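Local coordinates for NAD(P)H dehydrogenase (quinone) (Deinococcus radiodurans, PDB 1YDG), which catalyses the reduction of quinones to quinols with NADH or NADPH, as a homotetrameric flavoprotein that binds one FMN per monomer, at residues 20-25 against 176-181; 26-31 against 36-41. All blocks are in the same frame, centred on the assembly; numbering follows the deposited sequence.

Contact 1 of 2, residues 20-25 against 176-181; sequences GYAMAQ and QPLLEN. With SO4 (sulfate ion), chain J.
L178 carries the whole of its segment's share of this contact, reaching with its forked end to the first turns of helix 19-33. Its CD2 does most of the touching: it lies 3.7 Å from A22 CB and 3.8 Å from M23 CG, so one methyl sits against two consecutive helix residues and comes equally near the backbone of M23. The other branch, CD1, stands 4.1 Å from A22 CB, and the alanine methyl thus meets both prongs of the leucine. M23 is met differently. With CG anti to its own carbonyl carbon (chi1 -66°), the start of its chain passes the leucine at about a right angle, and a bend at chi3 follows before the terminal methyl. This buried methionine comes close to the side chain of S123, an FMN-binding residue.

That tight patch is small, with 111 Å² buried over both segments and no hydrogen bond across them. Away from it the contact is loose: Q176, P177, L179 and E180 are exposed, and the chain heads off into helix 180-204, with L179 as its N-cap residue. E180 OE2 turns instead to a salt bridge with R187.

The start of the helix is polar. G20 N donates to O4 of a sulfate ion over 2.7 Å in a nearly straight bond (167°), and S15, S16, T17 and T19 also hold this anion. The lack of a side chain at G20 leaves room for O4. The sulfate, probably from the crystallisation liquor, lies in the FMN-binding loop, probably where the FMN phosphate would sit, as in flavodoxin-like folds, where backbone amides at a helix N terminus receive that phosphate.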
ATOM      1  N   GLY B  20     -19.970  -5.343 -10.287  1.00 15.36           N
ATOM      2  CA  GLY B  20     -18.826  -6.007 -10.915  1.00 15.22           C
ATOM      3  C   GLY B  20     -19.178  -6.812 -12.151  1.00 15.43           C
ATOM      4  O   GLY B  20     -18.388  -6.898 -13.082  1.00 15.57           O
ATOM      5  N   TYR B  21     -20.373  -7.404 -12.159  1.00 15.61           N
ATOM      6  CA  TYR B  21     -20.872  -8.135 -13.306  1.00 15.29           C
ATOM      7  C   TYR B  21     -21.070  -7.173 -14.493  1.00 15.07           C
ATOM      8  O   TYR B  21     -20.671  -7.483 -15.614  1.00 15.37           O
ATOM      9  CB  TYR B  21     -22.167  -8.876 -12.942  1.00 15.29           C
ATOM     10  CG  TYR B  21     -22.785  -9.731 -14.036  1.00 15.57           C
ATOM     11  CD1 TYR B  21     -21.996 -10.503 -14.886  1.00 15.83           C
ATOM     12  CD2 TYR B  21     -24.174  -9.808 -14.188  1.00 15.71           C
ATOM     13  CE1 TYR B  21     -22.568 -11.299 -15.886  1.00 16.43           C
ATOM     14  CE2 TYR B  21     -24.750 -10.601 -15.172  1.00 16.42           C
ATOM     15  CZ  TYR B  21     -23.941 -11.347 -16.022  1.00 16.66           C
ATOM     16  OH  TYR B  21     -24.495 -12.152 -17.004  1.00 16.22           O
ATOM     17  N   ALA B  22     -21.665  -6.009 -14.257  1.00 15.39           N
ATOM     18  CA  ALA B  22     -21.837  -5.023 -15.349  1.00 15.57           C
ATOM     19  C   ALA B  22     -20.463  -4.586 -15.883  1.00 15.38           C
ATOM     20  O   ALA B  22     -20.252  -4.492 -17.090  1.00 15.08           O
ATOM     21  CB  ALA B  22     -22.620  -3.816 -14.864  1.00 15.91           C
ATOM     22  N   MET B  23     -19.529  -4.351 -14.967  1.00 15.17           N
ATOM     23  CA  MET B  23     -18.184  -3.945 -15.356  1.00 15.80           C
ATOM     24  C   MET B  23     -17.496  -5.032 -16.153  1.00 15.29           C
ATOM     25  O   MET B  23     -16.857  -4.750 -17.141  1.00 14.83           O
ATOM     26  CB  MET B  23     -17.334  -3.618 -14.119  1.00 15.66           C
ATOM     27  CG  MET B  23     -17.806  -2.411 -13.333  1.00 15.43           C
ATOM     28  SD  MET B  23     -16.890  -2.207 -11.804  1.00 17.37           S
ATOM     29  CE  MET B  23     -15.325  -1.711 -12.444  1.00 15.35           C
ATOM     30  N   ALA B  24     -17.622  -6.278 -15.696  1.00 15.82           N
ATOM     31  CA  ALA B  24     -16.953  -7.398 -16.331  1.00 15.88           C
ATOM     32  C   ALA B  24     -17.520  -7.669 -17.711  1.00 16.08           C
ATOM     33  O   ALA B  24     -16.767  -7.977 -18.640  1.00 15.37           O
ATOM     34  CB  ALA B  24     -17.032  -8.626 -15.458  1.00 16.05           C
ATOM     35  N   GLN B  25     -18.836  -7.517 -17.861  1.00 16.52           N
ATOM     36  CA  GLN B  25     -19.454  -7.625 -19.188  1.00 17.19           C
ATOM     37  C   GLN B  25     -18.914  -6.559 -20.133  1.00 16.83           C
ATOM     38  O   GLN B  25     -18.621  -6.854 -21.289  1.00 17.10           O
ATOM     39  CB  GLN B  25     -20.978  -7.535 -19.109  1.00 16.98           C
ATOM     40  CG  GLN B  25     -21.649  -8.663 -18.343  1.00 18.09           C
ATOM     41  CD  GLN B  25     -23.166  -8.505 -18.317  1.00 19.53           C
ATOM     42  OE1 GLN B  25     -23.834  -8.815 -19.295  1.00 23.74           O
ATOM     43  NE2 GLN B  25     -23.703  -7.992 -17.215  1.00 20.27           N
ATOM     44  N   GLN B 176     -28.126   1.886  -9.451  1.00 49.45           N
ATOM     45  CA  GLN B 176     -28.383   2.408 -10.800  1.00 49.35           C
ATOM     46  C   GLN B 176     -27.214   2.063 -11.739  1.00 49.40           C
ATOM     47  O   GLN B 176     -26.102   1.788 -11.268  1.00 49.76           O
ATOM     48  CB  GLN B 176     -28.632   3.930 -10.753  1.00 49.98           C
ATOM     49  CG  GLN B 176     -30.054   4.375 -11.166  1.00 51.37           C
ATOM     50  CD  GLN B 176     -31.175   3.936 -10.210  1.00 53.06           C
ATOM     51  OE1 GLN B 176     -30.980   3.103  -9.313  1.00 54.79           O
ATOM     52  NE2 GLN B 176     -32.366   4.500 -10.417  1.00 52.93           N
ATOM     53  N   PRO B 177     -27.458   2.060 -13.067  1.00 48.81           N
ATOM     54  CA  PRO B 177     -26.439   1.531 -13.982  1.00 48.08           C
ATOM     55  C   PRO B 177     -25.126   2.324 -14.073  1.00 47.44           C
ATOM     56  O   PRO B 177     -24.969   3.396 -13.465  1.00 47.16           O
ATOM     57  CB  PRO B 177     -27.150   1.521 -15.346  1.00 48.36           C
ATOM     58  CG  PRO B 177     -28.608   1.683 -15.047  1.00 48.65           C
ATOM     59  CD  PRO B 177     -28.657   2.504 -13.800  1.00 48.96           C
ATOM     60  N   LEU B 178     -24.196   1.759 -14.840  1.00 46.42           N
ATOM     61  CA  LEU B 178     -22.885   2.356 -15.035  1.00 45.57           C
ATOM     62  C   LEU B 178     -22.964   3.567 -15.960  1.00 44.76           C
ATOM     63  O   LEU B 178     -23.734   3.585 -16.918  1.00 44.66           O
ATOM     64  CB  LEU B 178     -21.891   1.330 -15.610  1.00 45.72           C
ATOM     65  CG  LEU B 178     -21.100   0.423 -14.658  1.00 45.40           C
ATOM     66  CD1 LEU B 178     -21.927  -0.035 -13.467  1.00 45.21           C
ATOM     67  CD2 LEU B 178     -20.571  -0.763 -15.438  1.00 45.20           C
ATOM     68  N   LEU B 179     -22.132   4.555 -15.655  1.00 43.66           N
ATOM     69  CA  LEU B 179     -21.992   5.756 -16.452  1.00 42.92           C
ATOM     70  C   LEU B 179     -21.116   5.465 -17.652  1.00 42.22           C
ATOM     71  O   LEU B 179     -20.301   4.539 -17.623  1.00 41.78           O
ATOM     72  CB  LEU B 179     -21.329   6.855 -15.628  1.00 43.02           C
ATOM     73  CG  LEU B 179     -21.826   7.069 -14.201  1.00 43.17           C
ATOM     74  CD1 LEU B 179     -21.047   8.201 -13.560  1.00 44.05           C
ATOM     75  CD2 LEU B 179     -23.315   7.351 -14.188  1.00 43.61           C
ATOM     76  N   GLU B 180     -21.270   6.280 -18.689  1.00 41.20           N
ATOM     77  CA  GLU B 180     -20.459   6.183 -19.907  1.00 40.40           C
ATOM     78  C   GLU B 180     -18.963   6.328 -19.610  1.00 39.15           C
ATOM     79  O   GLU B 180     -18.137   5.637 -20.208  1.00 38.84           O
ATOM     80  CB  GLU B 180     -20.901   7.251 -20.919  1.00 40.89           C
ATOM     81  CG  GLU B 180     -19.965   7.485 -22.121  1.00 42.06           C
ATOM     82  CD  GLU B 180     -19.974   6.344 -23.123  1.00 43.98           C
ATOM     83  OE1 GLU B 180     -20.385   6.569 -24.282  1.00 46.34           O
ATOM     84  OE2 GLU B 180     -19.569   5.223 -22.759  1.00 45.44           O
ATOM     85  N   ASN B 181     -18.634   7.225 -18.687  1.00 37.45           N
ATOM     86  CA  ASN B 181     -17.248   7.514 -18.339  1.00 36.50           C
ATOM     87  C   ASN B 181     -16.571   6.282 -17.721  1.00 34.72           C
ATOM     88  O   ASN B 181     -15.438   5.925 -18.071  1.00 33.61           O
ATOM     89  CB  ASN B 181     -17.177   8.697 -17.366  1.00 37.07           C
ATOM     90  CG  ASN B 181     -18.182   9.808 -17.703  1.00 40.61           C
ATOM     91  OD1 ASN B 181     -17.992  10.571 -18.669  1.00 43.81           O
ATOM     92  ND2 ASN B 181     -19.266   9.899 -16.906  1.00 42.49           N
TER
HETATM   93  S   SO4 J1303     -20.963  -5.536  -6.556  1.00 15.25           S
HETATM   94  O1  SO4 J1303     -22.281  -5.027  -6.940  1.00 17.63           O
HETATM   95  O2  SO4 J1303     -20.116  -4.444  -6.125  1.00 15.47           O
HETATM   96  O3  SO4 J1303     -21.166  -6.497  -5.472  1.00 15.48           O
HETATM   97  O4  SO4 J1303     -20.327  -6.158  -7.710  1.00 14.55           O

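Contact 2 of 2, residues 26-31 against 36-41; sequences EAAEAG and AEVRLL
V38 lays both of its methyl groups against the last turns of helix 19-33, while A28 and G31 offer it a surface with almost no side chain. CG2, anti to the carbonyl carbon of V38, reaches 3.6 Å from G31 C and 3.7 Å from A28 O, lying against both helix residues at once. CG1, anti to the backbone N (chi1 -170°), runs alongside A28 only and lies 3.9 Å from A28 CB. G31 has no side chain, and a CB there would lie tight against V38 CG2; the bare glycine is what lets the valine come so near. Replacing V38 by an alanine is likely to leave a gap over G31 and take away one neighbour of the A28 methyl.

Farther along the strand L40 touches more lightly, with its CB 4.3 Å from A28 CB; the side chains of A28, V38 and L40 all set out toward the opposite segment. At the other end A36 closes the turn. Its N donates to G31 O at 3.0 Å, a backbone bond that ties the start of the returning chain to the helix. The methyl of A36 also lies against this oxygen.

Helix 26-31 and strand 37-41 run nearly antiparallel, at 170°, with their axes 8.1 Å apart at closest approach. E37 and R39 point away from the helix; R39 pairs with D75 and makes a cation-pi contact with W78. On other sides of the helix, E26 forms salt bridges with R183 and R187, and A27 packs on I186 and V190 of helix 180-204. Strand 37-42 itself lies parallel to strand 8-13, making this the second half of a beta-alpha-beta unit.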
ATOM      1  N   GLU B  26     -18.758  -5.331 -19.644  1.00 17.37           N
ATOM      2  CA  GLU B  26     -18.179  -4.246 -20.460  1.00 17.07           C
ATOM      3  C   GLU B  26     -16.742  -4.575 -20.866  1.00 16.86           C
ATOM      4  O   GLU B  26     -16.346  -4.405 -22.035  1.00 16.07           O
ATOM      5  CB  GLU B  26     -18.259  -2.909 -19.696  1.00 17.82           C
ATOM      6  CG  GLU B  26     -17.925  -1.684 -20.530  1.00 18.32           C
ATOM      7  CD  GLU B  26     -18.978  -1.364 -21.600  1.00 20.75           C
ATOM      8  OE1 GLU B  26     -20.183  -1.560 -21.363  1.00 21.96           O
ATOM      9  OE2 GLU B  26     -18.593  -0.906 -22.684  1.00 23.24           O
ATOM     10  N   ALA B  27     -15.971  -5.086 -19.903  1.00 17.10           N
ATOM     11  CA  ALA B  27     -14.599  -5.571 -20.148  1.00 17.12           C
ATOM     12  C   ALA B  27     -14.570  -6.668 -21.207  1.00 17.04           C
ATOM     13  O   ALA B  27     -13.772  -6.619 -22.133  1.00 16.03           O
ATOM     14  CB  ALA B  27     -13.972  -6.092 -18.844  1.00 17.03           C
ATOM     15  N   ALA B  28     -15.461  -7.645 -21.074  1.00 17.62           N
ATOM     16  CA  ALA B  28     -15.511  -8.761 -21.999  1.00 18.67           C
ATOM     17  C   ALA B  28     -15.825  -8.338 -23.446  1.00 19.49           C
ATOM     18  O   ALA B  28     -15.208  -8.840 -24.382  1.00 19.69           O
ATOM     19  CB  ALA B  28     -16.497  -9.800 -21.521  1.00 18.83           C
ATOM     20  N   GLU B  29     -16.762  -7.409 -23.607  1.00 20.62           N
ATOM     21  CA  GLU B  29     -17.112  -6.843 -24.914  1.00 21.25           C
ATOM     22  C   GLU B  29     -15.972  -6.048 -25.538  1.00 21.08           C
ATOM     23  O   GLU B  29     -15.726  -6.121 -26.760  1.00 21.19           O
ATOM     24  CB  GLU B  29     -18.310  -5.904 -24.756  1.00 21.90           C
ATOM     25  CG  GLU B  29     -19.597  -6.595 -24.413  1.00 24.05           C
ATOM     26  CD  GLU B  29     -20.778  -5.633 -24.267  1.00 26.28           C
ATOM     27  OE1 GLU B  29     -21.866  -6.103 -23.842  1.00 33.17           O
ATOM     28  OE2 GLU B  29     -20.637  -4.418 -24.591  1.00 33.86           O
ATOM     29  N   ALA B  30     -15.276  -5.273 -24.706  1.00 20.38           N
ATOM     30  CA  ALA B  30     -14.123  -4.505 -25.172  1.00 20.43           C
ATOM     31  C   ALA B  30     -13.022  -5.460 -25.647  1.00 20.36           C
ATOM     32  O   ALA B  30     -12.397  -5.233 -26.688  1.00 20.11           O
ATOM     33  CB  ALA B  30     -13.610  -3.590 -24.089  1.00 19.92           C
ATOM     34  N   GLY B  31     -12.813  -6.538 -24.896  1.00 20.03           N
ATOM     35  CA  GLY B  31     -11.855  -7.569 -25.279  1.00 20.59           C
ATOM     36  C   GLY B  31     -12.170  -8.223 -26.603  1.00 20.39           C
ATOM     37  O   GLY B  31     -11.282  -8.403 -27.430  1.00 20.29           O
ATOM     38  N   ALA B  36      -9.629 -10.133 -29.227  1.00 19.87           N
ATOM     39  CA  ALA B  36      -9.211 -11.184 -28.312  1.00 19.67           C
ATOM     40  C   ALA B  36     -10.235 -12.312 -28.257  1.00 19.00           C
ATOM     41  O   ALA B  36     -11.404 -12.129 -28.587  1.00 18.98           O
ATOM     42  CB  ALA B  36      -8.994 -10.611 -26.904  1.00 19.44           C
ATOM     43  N   GLU B  37      -9.769 -13.483 -27.843  1.00 18.99           N
ATOM     44  CA  GLU B  37     -10.638 -14.569 -27.429  1.00 18.35           C
ATOM     45  C   GLU B  37     -10.913 -14.388 -25.947  1.00 17.34           C
ATOM     46  O   GLU B  37      -9.980 -14.404 -25.152  1.00 16.09           O
ATOM     47  CB  GLU B  37      -9.958 -15.922 -27.664  1.00 19.05           C
ATOM     48  CG  GLU B  37     -10.820 -17.096 -27.238  1.00 19.36           C
ATOM     49  CD  GLU B  37     -10.292 -18.434 -27.696  1.00 20.68           C
ATOM     50  OE1 GLU B  37      -9.060 -18.596 -27.829  1.00 22.60           O
ATOM     51  OE2 GLU B  37     -11.134 -19.338 -27.906  1.00 23.88           O
ATOM     52  N   VAL B  38     -12.182 -14.223 -25.571  1.00 16.18           N
ATOM     53  CA  VAL B  38     -12.512 -13.830 -24.203  1.00 16.33           C
ATOM     54  C   VAL B  38     -13.247 -14.911 -23.407  1.00 15.70           C
ATOM     55  O   VAL B  38     -14.176 -15.543 -23.913  1.00 15.32           O
ATOM     56  CB  VAL B  38     -13.367 -12.543 -24.195  1.00 16.30           C
ATOM     57  CG1 VAL B  38     -13.493 -11.995 -22.788  1.00 16.34           C
ATOM     58  CG2 VAL B  38     -12.755 -11.472 -25.132  1.00 16.47           C
ATOM     59  N   ARG B  39     -12.819 -15.111 -22.165  1.00 15.05           N
ATOM     60  CA  ARG B  39     -13.632 -15.806 -21.156  1.00 14.96           C
ATOM     61  C   ARG B  39     -14.063 -14.821 -20.083  1.00 14.47           C
ATOM     62  O   ARG B  39     -13.226 -14.203 -19.447  1.00 15.15           O
ATOM     63  CB  ARG B  39     -12.869 -16.952 -20.490  1.00 14.15           C
ATOM     64  CG  ARG B  39     -12.506 -18.039 -21.451  1.00 15.94           C
ATOM     65  CD  ARG B  39     -11.848 -19.208 -20.739  1.00 15.31           C
ATOM     66  NE  ARG B  39     -11.527 -20.249 -21.699  1.00 16.28           N
ATOM     67  CZ  ARG B  39     -10.732 -21.288 -21.467  1.00 15.67           C
ATOM     68  NH1 ARG B  39     -10.186 -21.478 -20.273  1.00 16.21           N
ATOM     69  NH2 ARG B  39     -10.511 -22.154 -22.445  1.00 16.52           N
ATOM     70  N   LEU B  40     -15.370 -14.704 -19.885  1.00 14.04           N
ATOM     71  CA  LEU B  40     -15.953 -14.033 -18.742  1.00 14.06           C
ATOM     72  C   LEU B  40     -16.290 -15.080 -17.693  1.00 13.62           C
ATOM     73  O   LEU B  40     -17.081 -15.988 -17.952  1.00 14.63           O
ATOM     74  CB  LEU B  40     -17.220 -13.308 -19.178  1.00 14.47           C
ATOM     75  CG  LEU B  40     -18.082 -12.604 -18.134  1.00 13.79           C
ATOM     76  CD1 LEU B  40     -17.270 -11.545 -17.467  1.00 15.32           C
ATOM     77  CD2 LEU B  40     -19.308 -11.999 -18.814  1.00 15.24           C
ATOM     78  N   LEU B  41     -15.695 -14.939 -16.514  1.00 13.11           N
ATOM     79  CA  LEU B  41     -15.681 -15.977 -15.480  1.00 12.80           C
ATOM     80  C   LEU B  41     -16.002 -15.381 -14.124  1.00 12.87           C
ATOM     81  O   LEU B  41     -15.355 -14.432 -13.664  1.00 12.23           O
ATOM     82  CB  LEU B  41     -14.295 -16.620 -15.419  1.00 12.96           C
ATOM     83  CG  LEU B  41     -13.802 -17.229 -16.731  1.00 12.77           C
ATOM     84  CD1 LEU B  41     -12.294 -17.321 -16.706  1.00 13.45           C
ATOM     85  CD2 LEU B  41     -14.437 -18.580 -16.972  1.00 12.30           C
TER

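From the N terminus, strand 8-13 leads through the anion-binding loop into helix 19-33, whose first half serves contact 1 and whose second half serves contact 2. Contact 2 closes first: after a short connection, the chain comes back along the helix as strand 37-42. Contact 1 closes about 135 residues after that, once all strands of the sheet have been laid down, when segment 176-181 reaches the helix start on its way into helix 180-204. The short loop therefore lies wholly within the long one. The two meet directly where A24 CB packs 3.6 Å from L40 CD1, helix against strand; the shared helix links strand 37-42 to segment 176-181.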